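Local coordinates for D-alanyl-D-alanine carboxypeptidase DacB2 (Mycobacterium tuberculosis H37Rv, PDB 4RYE), which shows D,D-carboxypeptidase activity in vitro and probably cleaves the terminal D-Ala-D-Ala of peptidoglycan stem peptides during cell wall synthesis, at residues Thr22-Asp27 with Ser153-Leu158; Gln194-Gln199 with Thr245-Ala250; Lys217-Ala222 with Ile232-Gly237. All coordinates share one frame; numbering follows the deposited sequence.

From the N terminus, strand 22-27 comes first. Contact 1 joins it to the start of helix 155-166 and closes a long loop, with 125 residues between its segments. Contact 2 opens after contact 1 has closed. It runs from the turn into helix 197-200 to the start of helix 246-259. Contact 3, the hairpin pairing of 217-222 with 232-237, is nested inside that loop. Contacts 1 and 3 meet in one antiparallel sheet, where strands 22-27 and 228-237 are neighbours. Contacts 2 and 3 meet at Y246, whose OH makes a weak hydrogen bond to K217 O. Together the contacts tie the sheet to helices on both faces.

Contact 1: Thr22-Asp27 with Ser153-Leu158; sequences TWIVAD and STAHDL
H156 touches I24 with its backbone CA and its CB, and its imidazole is held at the edges. At one edge D157 OD1 lies in the ring plane and accepts from H156 ND1 at 3.0 Å. NE2 bonds to the terminal carboxylate of L269. Two carboxylates on one ring would probably favour its protonated form. The other flat group, the W23 indole, sits on the far face of the strand, and W23 meets A155 through its backbone, with W23 C 3.8 Å from A155 CB. I24 carries most of the apolar contact. Its CG2 lies 3.8 Å from A155 CB and 3.4 Å from A155 O. CG1 stands anti to the backbone N (chi1 -169°) and the chain stays extended at chi2 (171°), which brings CD1 within 4.0 Å of H156 CA. A water bridges the T22 hydroxyl and the helix backbone, accepting from T22 OG1 at 2.9 Å and from A155 N at 3.0 Å. T154 is the N-cap of the helix, its OG1 accepting from D157 N. Helix 155-166 thus covers the T22 and I24 face of strand 22-27. W23 and V25 face helix 246-259. Strands 228-237 and 32-37 bond to the strand's two edges.

Contact 2: Gln194-Gln199 with Thr245-Ala250; sequences QDELLQ and TYWDQA
W247 lays one face of its indole against E196, whose CB sits over the six-membered ring. This is a CH-pi contact, with E196 CB 3.8 Å from the ring centroid and 21° off the normal. The backbone N atoms of E196 and L197 lie over the same face. The two side chains cross at about a right angle, yet the E196 carboxylate is turned nearly parallel to the indole, 7° between planes. E196 OE1 comes within 3.4 Å of W247 NE1, but the angle is too poor for a hydrogen bond. The salt bridge of OE1 goes to R200. D195 OD1 approaches the far end of the ring obliquely, 3.5 Å from W247 CZ3. The same oxygen accepts from L197 N at 3.1 Å, a capping bond that meets it 50° out of the carboxylate plane. L197 lies between the indole and helix 246-259. Its CD1 is 4.2 Å from W247 CE3, and its CD2 is 4.1 Å from A250 CB. T245 and D248 form a capping box at the start of helix 246-259: D248 N bonds to T245 OG1, and T245 N to D248 OD2. F219 and T209 of the sheet also touch the indole. Q194 leads toward the catalytic cleft, its side chain about 3 Å from that of S102, an active-site serine by similarity. The layout is consistent with the penicillin-recognising, beta-lactamase-like fold of the S11 peptidases, in which a C-terminal helix packs on the sheet that borders the active site.

Contact 3: Lys217-Ala222 with Ile232-Gly237; sequences KTFVGA and IAMMYG
F219 and M234 form the middle of the tightly packed part, an antiparallel hydrogen-bonded pair. M234 N bonds to F219 O at 2.8 Å, and F219 N bonds back to M234 O. G221 and I232 repeat the pattern, and I232 N meets G221 O nearly along the C=O axis at 2.9 Å. Between them V220 and A233 are a non-hydrogen-bonded pair. V220 CG2 is anti to the backbone N and reaches I232 O at 3.4 Å and A233 CB at 4.1 Å. On the other face the F219 ring takes I232 CD1 at its edge, 4.1 Å from CE2. The selenium of M234, a selenomethionine, approaches the ring obliquely. G221 has no side chain, and the F219 ring extends over it.

The K217 end is looser, and K217 and Y236 are partly exposed. Here the register shifts by one, and Y236 and G237 both face K217 in a G1 beta bulge. Y236 takes a left-handed helical conformation (phi 56°, psi 51°), and the chain turns a corner there. K217 N bonds to G237 O at 2.9 Å, but the return bond from G237 N to K217 O is weak at 3.3 Å. K217 CB and CG rest on G237 O, while the rest of the chain leads off. T218 stays buried: its OG1 is hydrogen-bonded to P45 O, and its side chain lies about 6 Å from that of S47, the inferred acyl-ester serine.

Strand 204-212 pairs with the outer edge of strand 218-225, through backbone hydrogen bonds of T218 with G210 and V220 with K208. Strand 22-27 pairs with the other edge of the hairpin. Helix 155-166 covers the V220 and A233 face, and helix 246-259 packs on I232 and M234.

Contact 1: Thr22-Asp27 with Ser153-Leu158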
ATOM      1  N   THR A  22       0.073   7.630 -13.640  1.00 18.90           N
ATOM      2  CA  THR A  22       1.257   8.168 -12.965  1.00 20.25           C
ATOM      3  C   THR A  22       1.989   7.024 -12.294  1.00 18.24           C
ATOM      4  O   THR A  22       1.371   6.049 -11.900  1.00 20.99           O
ATOM      5  CB  THR A  22       0.927   9.214 -11.874  1.00 19.24           C
ATOM      6  OG1 THR A  22       0.487   8.542 -10.689  1.00 21.55           O
ATOM      7  CG2 THR A  22      -0.143  10.222 -12.363  1.00 15.40           C
ATOM      8  N   TRP A  23       3.305   7.144 -12.166  1.00 16.18           N
ATOM      9  CA  TRP A  23       4.096   6.100 -11.523  1.00 14.25           C
ATOM     10  C   TRP A  23       5.484   6.643 -11.211  1.00 12.32           C
ATOM     11  O   TRP A  23       5.864   7.719 -11.697  1.00 17.64           O
ATOM     12  CB  TRP A  23       4.175   4.827 -12.396  1.00 15.12           C
ATOM     13  CG  TRP A  23       4.586   5.077 -13.835  1.00 17.98           C
ATOM     14  CD1 TRP A  23       3.758   5.187 -14.920  1.00 21.21           C
ATOM     15  CD2 TRP A  23       5.920   5.240 -14.336  1.00 19.07           C
ATOM     16  NE1 TRP A  23       4.493   5.417 -16.054  1.00 21.75           N
ATOM     17  CE2 TRP A  23       5.823   5.458 -15.722  1.00 22.19           C
ATOM     18  CE3 TRP A  23       7.185   5.231 -13.740  1.00 22.87           C
ATOM     19  CZ2 TRP A  23       6.947   5.663 -16.530  1.00 24.14           C
ATOM     20  CZ3 TRP A  23       8.303   5.439 -14.541  1.00 21.93           C
ATOM     21  CH2 TRP A  23       8.175   5.654 -15.916  1.00 24.76           C
ATOM     22  N   ILE A  24       6.228   5.909 -10.393  1.00 15.99           N
ATOM     23  CA  ILE A  24       7.592   6.305 -10.031  1.00 17.42           C
ATOM     24  C   ILE A  24       8.377   5.041  -9.737  1.00 13.27           C
ATOM     25  O   ILE A  24       7.800   4.041  -9.339  1.00 13.55           O
ATOM     26  CB  ILE A  24       7.596   7.266  -8.801  1.00 16.96           C
ATOM     27  CG1 ILE A  24       8.975   7.897  -8.583  1.00 15.48           C
ATOM     28  CG2 ILE A  24       7.106   6.561  -7.530  1.00 10.67           C
ATOM     29  CD1 ILE A  24       8.980   9.011  -7.522  1.00 16.75           C
ATOM     30  N   VAL A  25       9.681   5.065  -9.987  1.00 14.87           N
ATOM     31  CA  VAL A  25      10.570   3.959  -9.641  1.00 15.54           C
ATOM     32  C   VAL A  25      11.704   4.568  -8.842  1.00 15.88           C
ATOM     33  O   VAL A  25      12.376   5.494  -9.309  1.00 18.43           O
ATOM     34  CB  VAL A  25      11.176   3.270 -10.886  1.00 17.66           C
ATOM     35  CG1 VAL A  25      12.072   2.101 -10.459  1.00 14.91           C
ATOM     36  CG2 VAL A  25      10.074   2.765 -11.811  1.00 23.26           C
ATOM     37  N   ALA A  26      11.892   4.093  -7.619  1.00 11.31           N
ATOM     38  CA  ALA A  26      12.894   4.679  -6.739  1.00 11.79           C
ATOM     39  C   ALA A  26      13.687   3.575  -6.052  1.00 18.32           C
ATOM     40  O   ALA A  26      13.272   2.405  -6.049  1.00 14.71           O
ATOM     41  CB  ALA A  26      12.242   5.627  -5.714  1.00 12.25           C
ATOM     42  N   ASP A  27      14.835   3.948  -5.493  1.00 15.74           N
ATOM     43  CA  ASP A  27      15.694   3.011  -4.785  1.00 16.34           C
ATOM     44  C   ASP A  27      15.296   3.090  -3.315  1.00 14.62           C
ATOM     45  O   ASP A  27      15.319   4.163  -2.712  1.00 19.57           O
ATOM     46  CB  ASP A  27      17.159   3.406  -4.986  1.00 17.84           C
ATOM     47  CG  ASP A  27      18.147   2.442  -4.318  1.00 26.44           C
ATOM     48  OD1 ASP A  27      18.010   2.147  -3.111  1.00 24.62           O
ATOM     49  OD2 ASP A  27      19.092   2.002  -5.006  1.00 28.39           O
ATOM     50  N   SER A 153      -3.094  11.177  -2.801  1.00 18.41           N
ATOM     51  CA  SER A 153      -1.659  10.970  -2.620  1.00 17.97           C
ATOM     52  C   SER A 153      -0.989  11.113  -3.980  1.00 20.98           C
ATOM     53  O   SER A 153      -1.650  11.422  -4.973  1.00 17.10           O
ATOM     54  CB  SER A 153      -1.361   9.600  -1.990  1.00 17.70           C
ATOM     55  OG  SER A 153      -0.000   9.549  -1.548  1.00 15.24           O
ATOM     56  N   THR A 154       0.321  10.901  -4.032  1.00 17.35           N
ATOM     57  CA  THR A 154       1.046  10.969  -5.295  1.00 17.94           C
ATOM     58  C   THR A 154       1.915   9.732  -5.349  1.00 17.12           C
ATOM     59  O   THR A 154       2.155   9.103  -4.309  1.00 15.57           O
ATOM     60  CB  THR A 154       1.932  12.228  -5.396  1.00 21.14           C
ATOM     61  OG1 THR A 154       2.937  12.194  -4.370  1.00 16.75           O
ATOM     62  CG2 THR A 154       1.084  13.509  -5.246  1.00 16.99           C
ATOM     63  N   ALA A 155       2.371   9.365  -6.543  1.00 15.19           N
ATOM     64  CA  ALA A 155       3.282   8.231  -6.680  1.00 16.68           C
ATOM     65  C   ALA A 155       4.513   8.440  -5.796  1.00 13.52           C
ATOM     66  O   ALA A 155       4.963   7.528  -5.100  1.00 13.36           O
ATOM     67  CB  ALA A 155       3.685   8.040  -8.146  1.00 17.01           C
ATOM     68  N   HIS A 156       5.038   9.660  -5.811  1.00 13.85           N
ATOM     69  CA  HIS A 156       6.151  10.034  -4.943  1.00 15.41           C
ATOM     70  C   HIS A 156       5.828   9.818  -3.464  1.00 15.72           C
ATOM     71  O   HIS A 156       6.583   9.143  -2.750  1.00 14.50           O
ATOM     72  CB  HIS A 156       6.558  11.493  -5.200  1.00 14.76           C
ATOM     73  CG  HIS A 156       7.503  12.041  -4.181  1.00 19.02           C
ATOM     74  ND1 HIS A 156       7.083  12.536  -2.959  1.00 23.35           N
ATOM     75  CD2 HIS A 156       8.852  12.177  -4.196  1.00 23.70           C
ATOM     76  CE1 HIS A 156       8.131  12.953  -2.272  1.00 26.44           C
ATOM     77  NE2 HIS A 156       9.215  12.751  -2.999  1.00 25.31           N
ATOM     78  N   ASP A 157       4.723  10.384  -2.982  1.00 12.61           N
ATOM     79  CA  ASP A 157       4.375  10.182  -1.573  1.00 16.37           C
ATOM     80  C   ASP A 157       4.128   8.716  -1.216  1.00 18.21           C
ATOM     81  O   ASP A 157       4.465   8.281  -0.114  1.00 14.17           O
ATOM     82  CB  ASP A 157       3.147  11.007  -1.169  1.00 15.01           C
ATOM     83  CG  ASP A 157       3.459  12.477  -1.003  1.00 22.21           C
ATOM     84  OD1 ASP A 157       4.556  12.904  -1.423  1.00 19.03           O
ATOM     85  OD2 ASP A 157       2.595  13.215  -0.463  1.00 21.69           O
ATOM     86  N   LEU A 158       3.517   7.957  -2.125  1.00 16.46           N
ATOM     87  CA  LEU A 158       3.264   6.545  -1.840  1.00 15.81           C
ATOM     88  C   LEU A 158       4.564   5.769  -1.577  1.00 13.91           C
ATOM     89  O   LEU A 158       4.625   4.971  -0.645  1.00 15.61           O
ATOM     90  CB  LEU A 158       2.426   5.876  -2.950  1.00 12.49           C
ATOM     91  CG  LEU A 158       0.953   6.286  -3.022  1.00 16.17           C
ATOM     92  CD1 LEU A 158       0.237   5.524  -4.150  1.00 17.79           C
ATOM     93  CD2 LEU A 158       0.264   6.029  -1.687  1.00 18.73           C
TER
HETATM   94  O   HOH W   1       1.278  10.781  -8.959  1.00 16.62           O

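Contact 2: Gln194-Gln199 with Thr245-Ala250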
ATOM      1  N   GLN A 194      -3.262 -11.306  -1.154  1.00 26.30           N
ATOM      2  CA  GLN A 194      -3.781 -11.042  -2.494  1.00 34.32           C
ATOM      3  C   GLN A 194      -2.762 -10.398  -3.437  1.00 30.80           C
ATOM      4  O   GLN A 194      -3.057 -10.189  -4.612  1.00 32.49           O
ATOM      5  CB  GLN A 194      -5.040 -10.173  -2.419  1.00 39.92           C
ATOM      6  CG  GLN A 194      -4.775  -8.728  -2.046  1.00 42.40           C
ATOM      7  CD  GLN A 194      -6.055  -7.926  -1.864  1.00 48.44           C
ATOM      8  OE1 GLN A 194      -7.160  -8.473  -1.919  1.00 48.37           O
ATOM      9  NE2 GLN A 194      -5.910  -6.622  -1.654  1.00 52.40           N
ATOM     10  N   ASP A 195      -1.577 -10.075  -2.920  1.00 25.10           N
ATOM     11  CA  ASP A 195      -0.516  -9.463  -3.720  1.00 23.72           C
ATOM     12  C   ASP A 195       0.150 -10.509  -4.607  1.00 27.29           C
ATOM     13  O   ASP A 195       1.050 -11.231  -4.168  1.00 27.89           O
ATOM     14  CB  ASP A 195       0.518  -8.814  -2.796  1.00 23.24           C
ATOM     15  CG  ASP A 195       1.682  -8.179  -3.552  1.00 32.00           C
ATOM     16  OD1 ASP A 195       1.627  -8.061  -4.799  1.00 33.66           O
ATOM     17  OD2 ASP A 195       2.659  -7.775  -2.881  1.00 29.20           O
ATOM     18  N   GLU A 196      -0.279 -10.567  -5.862  1.00 28.11           N
ATOM     19  CA  GLU A 196       0.193 -11.587  -6.796  1.00 25.16           C
ATOM     20  C   GLU A 196       1.637 -11.357  -7.241  1.00 19.47           C
ATOM     21  O   GLU A 196       2.272 -12.241  -7.810  1.00 20.76           O
ATOM     22  CB  GLU A 196      -0.729 -11.643  -8.012  1.00 28.65           C
ATOM     23  CG  GLU A 196      -2.167 -11.971  -7.645  1.00 33.69           C
ATOM     24  CD  GLU A 196      -2.953 -12.515  -8.809  1.00 44.33           C
ATOM     25  OE1 GLU A 196      -2.412 -12.530  -9.935  1.00 51.24           O
ATOM     26  OE2 GLU A 196      -4.111 -12.937  -8.596  1.00 51.63           O
ATOM     27  N   LEU A 197       2.159 -10.173  -6.975  1.00 20.09           N
ATOM     28  CA  LEU A 197       3.553  -9.908  -7.294  1.00 22.30           C
ATOM     29  C   LEU A 197       4.465 -10.872  -6.521  1.00 28.29           C
ATOM     30  O   LEU A 197       5.493 -11.300  -7.037  1.00 19.79           O
ATOM     31  CB  LEU A 197       3.909  -8.443  -7.027  1.00 25.62           C
ATOM     32  CG  LEU A 197       4.903  -7.799  -8.002  1.00 35.29           C
ATOM     33  CD1 LEU A 197       4.422  -7.938  -9.443  1.00 38.61           C
ATOM     34  CD2 LEU A 197       5.141  -6.341  -7.673  1.00 33.58           C
ATOM     35  N   LEU A 198       4.067 -11.241  -5.302  1.00 30.11           N
ATOM     36  CA  LEU A 198       4.857 -12.177  -4.496  1.00 26.12           C
ATOM     37  C   LEU A 198       5.027 -13.503  -5.216  1.00 35.41           C
ATOM     38  O   LEU A 198       6.092 -14.119  -5.168  1.00 40.87           O
ATOM     39  CB  LEU A 198       4.200 -12.409  -3.134  1.00 27.12           C
ATOM     40  CG  LEU A 198       4.146 -11.167  -2.247  1.00 26.34           C
ATOM     41  CD1 LEU A 198       3.477 -11.498  -0.940  1.00 26.82           C
ATOM     42  CD2 LEU A 198       5.558 -10.621  -2.009  1.00 24.27           C
ATOM     43  N   GLN A 199       3.966 -13.935  -5.889  1.00 27.33           N
ATOM     44  CA  GLN A 199       3.973 -15.215  -6.583  1.00 25.25           C
ATOM     45  C   GLN A 199       4.550 -15.141  -7.999  1.00 25.35           C
ATOM     46  O   GLN A 199       5.089 -16.122  -8.502  1.00 27.22           O
ATOM     47  CB  GLN A 199       2.549 -15.786  -6.628  1.00 30.05           C
ATOM     48  CG  GLN A 199       1.924 -15.977  -5.252  1.00 45.54           C
ATOM     49  CD  GLN A 199       0.412 -16.087  -5.303  1.00 56.53           C
ATOM     50  OE1 GLN A 199      -0.269 -15.203  -5.826  1.00 59.80           O
ATOM     51  NE2 GLN A 199      -0.122 -17.172  -4.754  1.00 59.45           N
ATOM     52  N   THR A 245      -1.509  -5.828 -17.779  1.00 29.21           N
ATOM     53  CA  THR A 245      -2.216  -5.706 -16.507  1.00 29.37           C
ATOM     54  C   THR A 245      -1.359  -4.917 -15.542  1.00 23.61           C
ATOM     55  O   THR A 245      -0.217  -4.577 -15.851  1.00 21.98           O
ATOM     56  CB  THR A 245      -2.461  -7.082 -15.871  1.00 31.78           C
ATOM     57  OG1 THR A 245      -1.197  -7.675 -15.540  1.00 33.21           O
ATOM     58  CG2 THR A 245      -3.221  -7.990 -16.825  1.00 34.78           C
ATOM     59  N   TYR A 246      -1.884  -4.631 -14.355  1.00 22.57           N
ATOM     60  CA  TYR A 246      -1.081  -3.926 -13.376  1.00 24.17           C
ATOM     61  C   TYR A 246       0.094  -4.798 -12.937  1.00 28.95           C
ATOM     62  O   TYR A 246       1.172  -4.283 -12.638  1.00 25.03           O
ATOM     63  CB  TYR A 246      -1.930  -3.468 -12.179  1.00 24.51           C
ATOM     64  CG  TYR A 246      -2.093  -1.959 -12.094  1.00 22.59           C
ATOM     65  CD1 TYR A 246      -2.373  -1.204 -13.232  1.00 28.28           C
ATOM     66  CD2 TYR A 246      -1.981  -1.292 -10.880  1.00 21.49           C
ATOM     67  CE1 TYR A 246      -2.523   0.180 -13.160  1.00 22.83           C
ATOM     68  CE2 TYR A 246      -2.134   0.090 -10.799  1.00 20.37           C
ATOM     69  CZ  TYR A 246      -2.402   0.818 -11.941  1.00 24.37           C
ATOM     70  OH  TYR A 246      -2.554   2.191 -11.868  1.00 25.22           O
ATOM     71  N   TRP A 247      -0.100  -6.114 -12.915  1.00 27.34           N
ATOM     72  CA  TRP A 247       0.983  -7.008 -12.503  1.00 23.50           C
ATOM     73  C   TRP A 247       2.094  -6.993 -13.542  1.00 23.19           C
ATOM     74  O   TRP A 247       3.281  -7.051 -13.192  1.00 23.24           O
ATOM     75  CB  TRP A 247       0.494  -8.451 -12.289  1.00 26.98           C
ATOM     76  CG  TRP A 247      -0.624  -8.611 -11.280  1.00 30.55           C
ATOM     77  CD1 TRP A 247      -1.830  -9.219 -11.489  1.00 32.63           C
ATOM     78  CD2 TRP A 247      -0.635  -8.160  -9.913  1.00 31.37           C
ATOM     79  NE1 TRP A 247      -2.590  -9.170 -10.343  1.00 37.14           N
ATOM     80  CE2 TRP A 247      -1.880  -8.527  -9.361  1.00 35.60           C
ATOM     81  CE3 TRP A 247       0.283  -7.480  -9.106  1.00 30.80           C
ATOM     82  CZ2 TRP A 247      -2.227  -8.242  -8.037  1.00 38.71           C
ATOM     83  CZ3 TRP A 247      -0.065  -7.195  -7.789  1.00 34.90           C
ATOM     84  CH2 TRP A 247      -1.307  -7.580  -7.270  1.00 32.37           C
ATOM     85  N   ASP A 248       1.696  -6.926 -14.815  1.00 20.19           N
ATOM     86  CA  ASP A 248       2.628  -6.854 -15.937  1.00 26.31           C
ATOM     87  C   ASP A 248       3.486  -5.594 -15.856  1.00 26.38           C
ATOM     88  O   ASP A 248       4.716  -5.661 -15.948  1.00 26.30           O
ATOM     89  CB  ASP A 248       1.877  -6.882 -17.285  1.00 25.44           C
ATOM     90  CG  ASP A 248       1.316  -8.256 -17.626  1.00 32.72           C
ATOM     91  OD1 ASP A 248       1.896  -9.273 -17.190  1.00 40.61           O
ATOM     92  OD2 ASP A 248       0.295  -8.317 -18.347  1.00 30.20           O
ATOM     93  N   GLN A 249       2.836  -4.446 -15.683  1.00 24.07           N
ATOM     94  CA  GLN A 249       3.543  -3.171 -15.683  1.00 22.61           C
ATOM     95  C   GLN A 249       4.457  -3.042 -14.467  1.00 21.29           C
ATOM     96  O   GLN A 249       5.527  -2.449 -14.553  1.00 17.89           O
ATOM     97  CB  GLN A 249       2.562  -1.990 -15.770  1.00 23.96           C
ATOM     98  CG  GLN A 249       3.199  -0.626 -15.493  1.00 18.44           C
ATOM     99  CD  GLN A 249       2.307   0.544 -15.899  1.00 25.99           C
ATOM    100  OE1 GLN A 249       1.094   0.528 -15.684  1.00 25.35           O
ATOM    101  NE2 GLN A 249       2.910   1.560 -16.506  1.00 28.20           N
ATOM    102  N   ALA A 250       4.039  -3.600 -13.335  1.00 20.44           N
ATOM    103  CA  ALA A 250       4.879  -3.571 -12.145  1.00 22.73           C
ATOM    104  C   ALA A 250       6.148  -4.367 -12.399  1.00 19.00           C
ATOM    105  O   ALA A 250       7.238  -3.930 -12.049  1.00 20.27           O
ATOM    106  CB  ALA A 250       4.133  -4.120 -10.923  1.00 15.20           C
TER

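Contact 3: Lys217-Ala222 with Ile232-Gly237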
ATOM      1  N   LYS A 217      -7.163   2.092 -10.577  1.00 20.99           N
ATOM      2  CA  LYS A 217      -6.260   1.118  -9.939  1.00 21.75           C
ATOM      3  C   LYS A 217      -5.037   1.781  -9.354  1.00 19.08           C
ATOM      4  O   LYS A 217      -4.419   2.629  -9.999  1.00 18.62           O
ATOM      5  CB  LYS A 217      -5.815   0.035 -10.929  1.00 23.05           C
ATOM      6  CG  LYS A 217      -6.956  -0.695 -11.624  1.00 26.05           C
ATOM      7  CD  LYS A 217      -6.459  -1.959 -12.314  1.00 32.26           C
ATOM      8  CE  LYS A 217      -5.870  -2.899 -11.277  1.00 37.30           C
ATOM      9  NZ  LYS A 217      -5.637  -4.258 -11.789  1.00 47.05           N
ATOM     10  N   THR A 218      -4.677   1.401  -8.129  1.00 19.62           N
ATOM     11  CA  THR A 218      -3.442   1.896  -7.528  1.00 16.17           C
ATOM     12  C   THR A 218      -2.581   0.733  -7.024  1.00 15.50           C
ATOM     13  O   THR A 218      -3.078  -0.363  -6.765  1.00 17.80           O
ATOM     14  CB  THR A 218      -3.715   2.874  -6.366  1.00 20.64           C
ATOM     15  OG1 THR A 218      -4.486   2.207  -5.358  1.00 16.97           O
ATOM     16  CG2 THR A 218      -4.477   4.111  -6.849  1.00 22.49           C
ATOM     17  N   PHE A 219      -1.292   0.985  -6.864  1.00 15.25           N
ATOM     18  CA  PHE A 219      -0.395  -0.024  -6.342  1.00 15.82           C
ATOM     19  C   PHE A 219       0.869   0.641  -5.850  1.00 17.30           C
ATOM     20  O   PHE A 219       1.343   1.619  -6.441  1.00 17.99           O
ATOM     21  CB  PHE A 219      -0.045  -1.065  -7.417  1.00 21.14           C
ATOM     22  CG  PHE A 219       0.979  -2.078  -6.966  1.00 19.12           C
ATOM     23  CD1 PHE A 219       0.602  -3.159  -6.183  1.00 21.13           C
ATOM     24  CD2 PHE A 219       2.313  -1.947  -7.322  1.00 17.60           C
ATOM     25  CE1 PHE A 219       1.537  -4.096  -5.760  1.00 21.83           C
ATOM     26  CE2 PHE A 219       3.258  -2.873  -6.900  1.00 19.92           C
ATOM     27  CZ  PHE A 219       2.868  -3.950  -6.118  1.00 21.26           C
ATOM     28  N   VAL A 220       1.397   0.112  -4.757  1.00 16.05           N
ATOM     29  CA  VAL A 220       2.712   0.490  -4.268  1.00 14.50           C
ATOM     30  C   VAL A 220       3.383  -0.800  -3.813  1.00 12.07           C
ATOM     31  O   VAL A 220       2.732  -1.687  -3.280  1.00 16.72           O
ATOM     32  CB  VAL A 220       2.636   1.530  -3.115  1.00 16.18           C
ATOM     33  CG1 VAL A 220       1.884   0.963  -1.892  1.00 14.37           C
ATOM     34  CG2 VAL A 220       4.028   1.988  -2.728  1.00 14.27           C
ATOM     35  N   GLY A 221       4.679  -0.929  -4.052  1.00 12.67           N
ATOM     36  CA  GLY A 221       5.351  -2.147  -3.626  1.00 15.24           C
ATOM     37  C   GLY A 221       6.847  -2.123  -3.838  1.00 16.86           C
ATOM     38  O   GLY A 221       7.395  -1.157  -4.373  1.00 17.44           O
ATOM     39  N   ALA A 222       7.513  -3.200  -3.435  1.00 12.39           N
ATOM     40  CA  ALA A 222       8.971  -3.214  -3.487  1.00 13.42           C
ATOM     41  C   ALA A 222       9.519  -4.580  -3.875  1.00 17.43           C
ATOM     42  O   ALA A 222       8.853  -5.595  -3.699  1.00 16.04           O
ATOM     43  CB  ALA A 222       9.545  -2.771  -2.159  1.00 15.24           C
ATOM     44  N   ILE A 232       8.211   0.973  -6.086  1.00 11.18           N
ATOM     45  CA  ILE A 232       7.468   1.633  -7.154  1.00 13.27           C
ATOM     46  C   ILE A 232       6.076   1.947  -6.670  1.00 16.87           C
ATOM     47  O   ILE A 232       5.592   1.350  -5.705  1.00 14.56           O
ATOM     48  CB  ILE A 232       7.349   0.759  -8.418  1.00 14.83           C
ATOM     49  CG1 ILE A 232       6.492  -0.476  -8.132  1.00 18.57           C
ATOM     50  CG2 ILE A 232       8.724   0.379  -8.951  1.00 17.37           C
ATOM     51  CD1 ILE A 232       6.174  -1.318  -9.376  1.00 23.30           C
ATOM     52  N   ALA A 233       5.441   2.902  -7.337  1.00 12.86           N
ATOM     53  CA  ALA A 233       4.023   3.163  -7.129  1.00 15.27           C
ATOM     54  C   ALA A 233       3.399   3.478  -8.472  1.00 15.00           C
ATOM     55  O   ALA A 233       4.065   3.998  -9.368  1.00 16.31           O
ATOM     56  CB  ALA A 233       3.809   4.304  -6.140  1.00 12.26           C
HETATM   57  N   MSE A 234       2.131   3.130  -8.619  1.00 13.25           N
HETATM   58  CA  MSE A 234       1.411   3.326  -9.861  1.00 15.46           C
HETATM   59  C   MSE A 234       0.011   3.783  -9.483  1.00 17.51           C
HETATM   60  O   MSE A 234      -0.601   3.208  -8.588  1.00 14.74           O
HETATM   61  CB  MSE A 234       1.352   2.004 -10.628  1.00 16.88           C
HETATM   62  CG  MSE A 234       2.704   1.531 -11.123  1.00 21.40           C
HETATM   63 SE   MSE A 234       2.766  -0.406 -11.431  0.79 29.42          SE
HETATM   64  CE  MSE A 234       1.175  -0.596 -12.538  1.00 29.59           C
HETATM   65  N   MSE A 235      -0.488   4.831 -10.128  1.00 16.81           N
HETATM   66  CA  MSE A 235      -1.805   5.349  -9.775  1.00 16.13           C
HETATM   67  C   MSE A 235      -2.690   5.582 -10.986  1.00 18.36           C
HETATM   68  O   MSE A 235      -2.205   5.719 -12.118  1.00 21.50           O
HETATM   69  CB  MSE A 235      -1.693   6.672  -9.005  1.00 18.93           C
HETATM   70  CG  MSE A 235      -0.729   6.690  -7.839  1.00 15.08           C
HETATM   71 SE   MSE A 235      -1.009   8.334  -6.792  0.76 22.70          SE
HETATM   72  CE  MSE A 235      -2.601   7.788  -5.783  1.00 17.06           C
ATOM     73  N   TYR A 236      -3.992   5.639 -10.723  1.00 22.55           N
ATOM     74  CA  TYR A 236      -4.975   6.117 -11.687  1.00 24.15           C
ATOM     75  C   TYR A 236      -4.948   5.371 -13.019  1.00 27.44           C
ATOM     76  O   TYR A 236      -4.911   5.988 -14.088  1.00 24.53           O
ATOM     77  CB  TYR A 236      -4.790   7.618 -11.916  1.00 22.63           C
ATOM     78  CG  TYR A 236      -6.045   8.295 -12.378  1.00 23.35           C
ATOM     79  CD1 TYR A 236      -7.176   8.304 -11.576  1.00 24.18           C
ATOM     80  CD2 TYR A 236      -6.106   8.920 -13.611  1.00 27.48           C
ATOM     81  CE1 TYR A 236      -8.341   8.925 -11.993  1.00 29.79           C
ATOM     82  CE2 TYR A 236      -7.261   9.543 -14.037  1.00 33.47           C
ATOM     83  CZ  TYR A 236      -8.377   9.542 -13.224  1.00 36.57           C
ATOM     84  OH  TYR A 236      -9.537  10.159 -13.640  1.00 37.31           O
ATOM     85  N   GLY A 237      -4.986   4.044 -12.959  1.00 24.74           N
ATOM     86  CA  GLY A 237      -4.873   3.249 -14.166  1.00 22.20           C
ATOM     87  C   GLY A 237      -6.027   2.307 -14.395  1.00 26.14           C
ATOM     88  O   GLY A 237      -6.691   1.880 -13.447  1.00 27.32           O
TER